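Local coordinates for protein extracellular ligand-binding receptor (PDB 5ERE) that probably serves as an extracellular sensor, holding 4-methyl-2-oxopentanoate in a leucine-binding-protein-like module joined to a Cache-type sensor region, at residues A[77-82]-A[103-108]. Residues are numbered along the deposited sequence; the frame is centred on the assembly and turned at random.
With EDO (1,2-ethanediol), chain G.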
ATOM      1  N   ALA A  77      15.854 -19.135   7.752  1.00 43.39           N
ATOM      2  CA  ALA A  77      16.687 -20.325   7.954  1.00 40.26           C
ATOM      3  C   ALA A  77      15.887 -21.497   8.526  1.00 50.82           C
ATOM      4  O   ALA A  77      16.152 -22.654   8.205  1.00 48.59           O
ATOM      5  CB  ALA A  77      17.843 -20.002   8.871  1.00 44.57           C
ATOM      6  N   ILE A  78      14.928 -21.214   9.403  1.00 45.94           N
ATOM      7  CA  ILE A  78      14.171 -22.296  10.034  1.00 46.92           C
ATOM      8  C   ILE A  78      13.112 -22.856   9.064  1.00 44.95           C
ATOM      9  O   ILE A  78      12.821 -24.051   9.087  1.00 55.73           O
ATOM     10  CB  ILE A  78      13.541 -21.814  11.365  1.00 46.73           C
ATOM     11  CG1 ILE A  78      14.671 -21.685  12.400  1.00 48.06           C
ATOM     12  CG2 ILE A  78      12.460 -22.773  11.845  1.00 36.51           C
ATOM     13  CD1 ILE A  78      14.353 -20.918  13.691  1.00 39.89           C
ATOM     14  N   HIS A  79      12.571 -21.996   8.203  1.00 41.21           N
ATOM     15  CA  HIS A  79      11.496 -22.356   7.272  1.00 40.86           C
ATOM     16  C   HIS A  79      11.698 -23.720   6.539  1.00 51.90           C
ATOM     17  O   HIS A  79      10.839 -24.606   6.628  1.00 42.25           O
ATOM     18  CB  HIS A  79      11.317 -21.208   6.273  1.00 43.86           C
ATOM     19  CG  HIS A  79      10.556 -21.572   5.035  1.00 51.59           C
ATOM     20  ND1 HIS A  79       9.189 -21.714   5.017  1.00 45.59           N
ATOM     21  CD2 HIS A  79      10.971 -21.778   3.761  1.00 55.32           C
ATOM     22  CE1 HIS A  79       8.791 -22.007   3.795  1.00 49.41           C
ATOM     23  NE2 HIS A  79       9.854 -22.057   3.013  1.00 53.96           N
ATOM     24  N   PRO A  80      12.828 -23.906   5.832  1.00 46.79           N
ATOM     25  CA  PRO A  80      13.017 -25.200   5.143  1.00 52.40           C
ATOM     26  C   PRO A  80      13.288 -26.376   6.076  1.00 46.16           C
ATOM     27  O   PRO A  80      12.976 -27.511   5.734  1.00 52.96           O
ATOM     28  CB  PRO A  80      14.232 -24.951   4.250  1.00 53.62           C
ATOM     29  CG  PRO A  80      14.956 -23.819   4.909  1.00 53.18           C
ATOM     30  CD  PRO A  80      13.880 -22.941   5.485  1.00 48.15           C
ATOM     31  N   LEU A  81      13.873 -26.100   7.234  1.00 49.62           N
ATOM     32  CA  LEU A  81      14.172 -27.125   8.220  1.00 52.86           C
ATOM     33  C   LEU A  81      12.904 -27.633   8.892  1.00 56.97           C
ATOM     34  O   LEU A  81      12.713 -28.835   9.020  1.00 51.65           O
ATOM     35  CB  LEU A  81      15.148 -26.581   9.271  1.00 52.30           C
ATOM     36  CG  LEU A  81      16.457 -26.061   8.677  1.00 51.64           C
ATOM     37  CD1 LEU A  81      17.416 -25.515   9.753  1.00 52.13           C
ATOM     38  CD2 LEU A  81      17.133 -27.160   7.918  1.00 55.31           C
ATOM     39  N   ALA A  82      12.041 -26.719   9.324  1.00 49.05           N
ATOM     40  CA  ALA A  82      10.770 -27.123   9.906  1.00 54.38           C
ATOM     41  C   ALA A  82       9.969 -27.919   8.891  1.00 54.29           C
ATOM     42  O   ALA A  82       9.303 -28.890   9.249  1.00 45.38           O
ATOM     43  CB  ALA A  82       9.982 -25.914  10.372  1.00 45.66           C
ATOM     44  N   GLY A 103       3.024 -24.075   1.409  1.00 52.08           N
ATOM     45  CA  GLY A 103       2.228 -24.685   2.457  1.00 53.28           C
ATOM     46  C   GLY A 103       2.953 -24.825   3.779  1.00 47.95           C
ATOM     47  O   GLY A 103       2.523 -25.571   4.650  1.00 47.45           O
ATOM     48  N   HIS A 104       4.055 -24.104   3.948  1.00 43.63           N
ATOM     49  CA  HIS A 104       4.828 -24.200   5.183  1.00 34.85           C
ATOM     50  C   HIS A 104       5.148 -22.810   5.624  1.00 44.95           C
ATOM     51  O   HIS A 104       5.430 -21.918   4.787  1.00 37.94           O
ATOM     52  CB  HIS A 104       6.107 -25.032   5.015  1.00 47.41           C
ATOM     53  CG  HIS A 104       5.843 -26.491   4.756  1.00 48.10           C
ATOM     54  ND1 HIS A 104       5.850 -27.437   5.759  1.00 46.15           N
ATOM     55  CD2 HIS A 104       5.543 -27.151   3.615  1.00 54.46           C
ATOM     56  CE1 HIS A 104       5.568 -28.621   5.244  1.00 52.31           C
ATOM     57  NE2 HIS A 104       5.381 -28.477   3.945  1.00 49.93           N
ATOM     58  N   THR A 105       5.068 -22.650   6.943  1.00 39.08           N
ATOM     59  CA  THR A 105       5.300 -21.391   7.629  1.00 39.30           C
ATOM     60  C   THR A 105       4.157 -20.414   7.443  1.00 40.61           C
ATOM     61  O   THR A 105       3.895 -19.922   6.354  1.00 35.08           O
ATOM     62  CB  THR A 105       6.609 -20.680   7.178  1.00 33.59           C
ATOM     63  OG1 THR A 105       7.726 -21.545   7.414  1.00 39.06           O
ATOM     64  CG2 THR A 105       6.787 -19.390   7.989  1.00 35.74           C
ATOM     65  N   ILE A 106       3.493 -20.116   8.542  1.00 37.03           N
ATOM     66  CA  ILE A 106       2.542 -19.050   8.555  1.00 36.81           C
ATOM     67  C   ILE A 106       3.307 -17.819   9.022  1.00 30.60           C
ATOM     68  O   ILE A 106       4.125 -17.920   9.908  1.00 33.03           O
ATOM     69  CB  ILE A 106       1.370 -19.356   9.506  1.00 33.44           C
ATOM     70  CG1 ILE A 106       0.473 -20.452   8.907  1.00 27.36           C
ATOM     71  CG2 ILE A 106       0.561 -18.082   9.846  1.00 30.87           C
ATOM     72  CD1 ILE A 106      -0.374 -20.009   7.715  1.00 33.78           C
ATOM     73  N   ARG A 107       3.017 -16.678   8.427  1.00 31.54           N
ATOM     74  CA  ARG A 107       3.697 -15.441   8.798  1.00 32.85           C
ATOM     75  C   ARG A 107       2.727 -14.328   9.204  1.00 29.04           C
ATOM     76  O   ARG A 107       1.849 -13.942   8.434  1.00 32.55           O
ATOM     77  CB  ARG A 107       4.558 -14.952   7.652  1.00 38.83           C
ATOM     78  CG  ARG A 107       5.066 -13.557   7.943  1.00 39.38           C
ATOM     79  CD  ARG A 107       6.158 -13.144   7.006  1.00 35.16           C
ATOM     80  NE  ARG A 107       5.737 -13.026   5.617  1.00 43.50           N
ATOM     81  CZ  ARG A 107       6.371 -12.290   4.710  1.00 44.71           C
ATOM     82  NH1 ARG A 107       7.444 -11.567   5.064  1.00 41.36           N
ATOM     83  NH2 ARG A 107       5.916 -12.254   3.456  1.00 36.83           N
ATOM     84  N   LEU A 108       2.929 -13.785  10.396  1.00 33.43           N
ATOM     85  CA  LEU A 108       2.084 -12.718  10.900  1.00 28.99           C
ATOM     86  C   LEU A 108       2.583 -11.318  10.530  1.00 36.07           C
ATOM     87  O   LEU A 108       1.859 -10.354  10.712  1.00 36.10           O
ATOM     88  CB  LEU A 108       1.972 -12.811  12.423  1.00 36.56           C
ATOM     89  CG  LEU A 108       0.795 -13.640  12.940  1.00 33.84           C
ATOM     90  CD1 LEU A 108       1.137 -15.049  12.820  1.00 36.66           C
ATOM     91  CD2 LEU A 108       0.501 -13.299  14.425  1.00 32.16           C
TER
HETATM   92  C1  EDO G 606       8.325 -10.044   0.859  1.00 46.00           C
HETATM   93  O1  EDO G 606       8.665  -8.668   0.637  1.00 51.06           O
HETATM   94  C2  EDO G 606       9.464 -10.653   1.651  1.00 53.19           C
HETATM   95  O2  EDO G 606       8.947 -11.465   2.709  1.00 58.48           O
HETATM   96  O   HOH W   1       8.444 -24.525   7.531  1.00 45.88           O
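His104 meets the helix with its backbone: its carbonyl O lies at the edge of the His79 imidazole, 3.5 Å from CE1 and in the plane of the ring. Its own imidazole turns off from the helix and packs on Asp86, so that CB, 4.2 Å from CE1 of His79, is the part of the side chain closest to that ring. Thr105 supplies the polar link. Its OG1 and ND1 of His79 are hydrogen-bonded at 2.8 Å, nearly straight at 170° and again at the ring edge. A rotation of -59° about CA-CB sets OG1 beside the backbone N of Thr105, facing the helix, while CG2 is anti to that N. OG1 of Thr105 also bonds ND1 of His89 and, at 3.1 Å, the O of a water, which donates to the carbonyl O of His79 at 2.6 Å. His79 belongs to helix 72-84, where Pro80 interrupts the regular bonding, and with CG anti to its backbone N (chi1 163°) the ring extends toward the loop that leads into strand 106-107. This is a parallel alpha/beta lobe of a periplasmic-binding-protein fold, with strand 106-107 at one border of the five-stranded sheet, next to 88-92. On its far side the His79 ring binds backbone N atoms of Thr100 and Glu101 through NE2, so one imidazole ties two places in the linking loop to the helix. A leucine here would probably leave those two amides without their acceptor and cost the Thr105 hydroxyl one of its partners. Farther along, Arg107 has no contact with the helix segment; its NE forms a salt bridge with Asp303, and NH1 donates to the backbone O of Ser94, a residue of the oxo-acid pocket, and to an ethanediol probably from the crystallisation liquor.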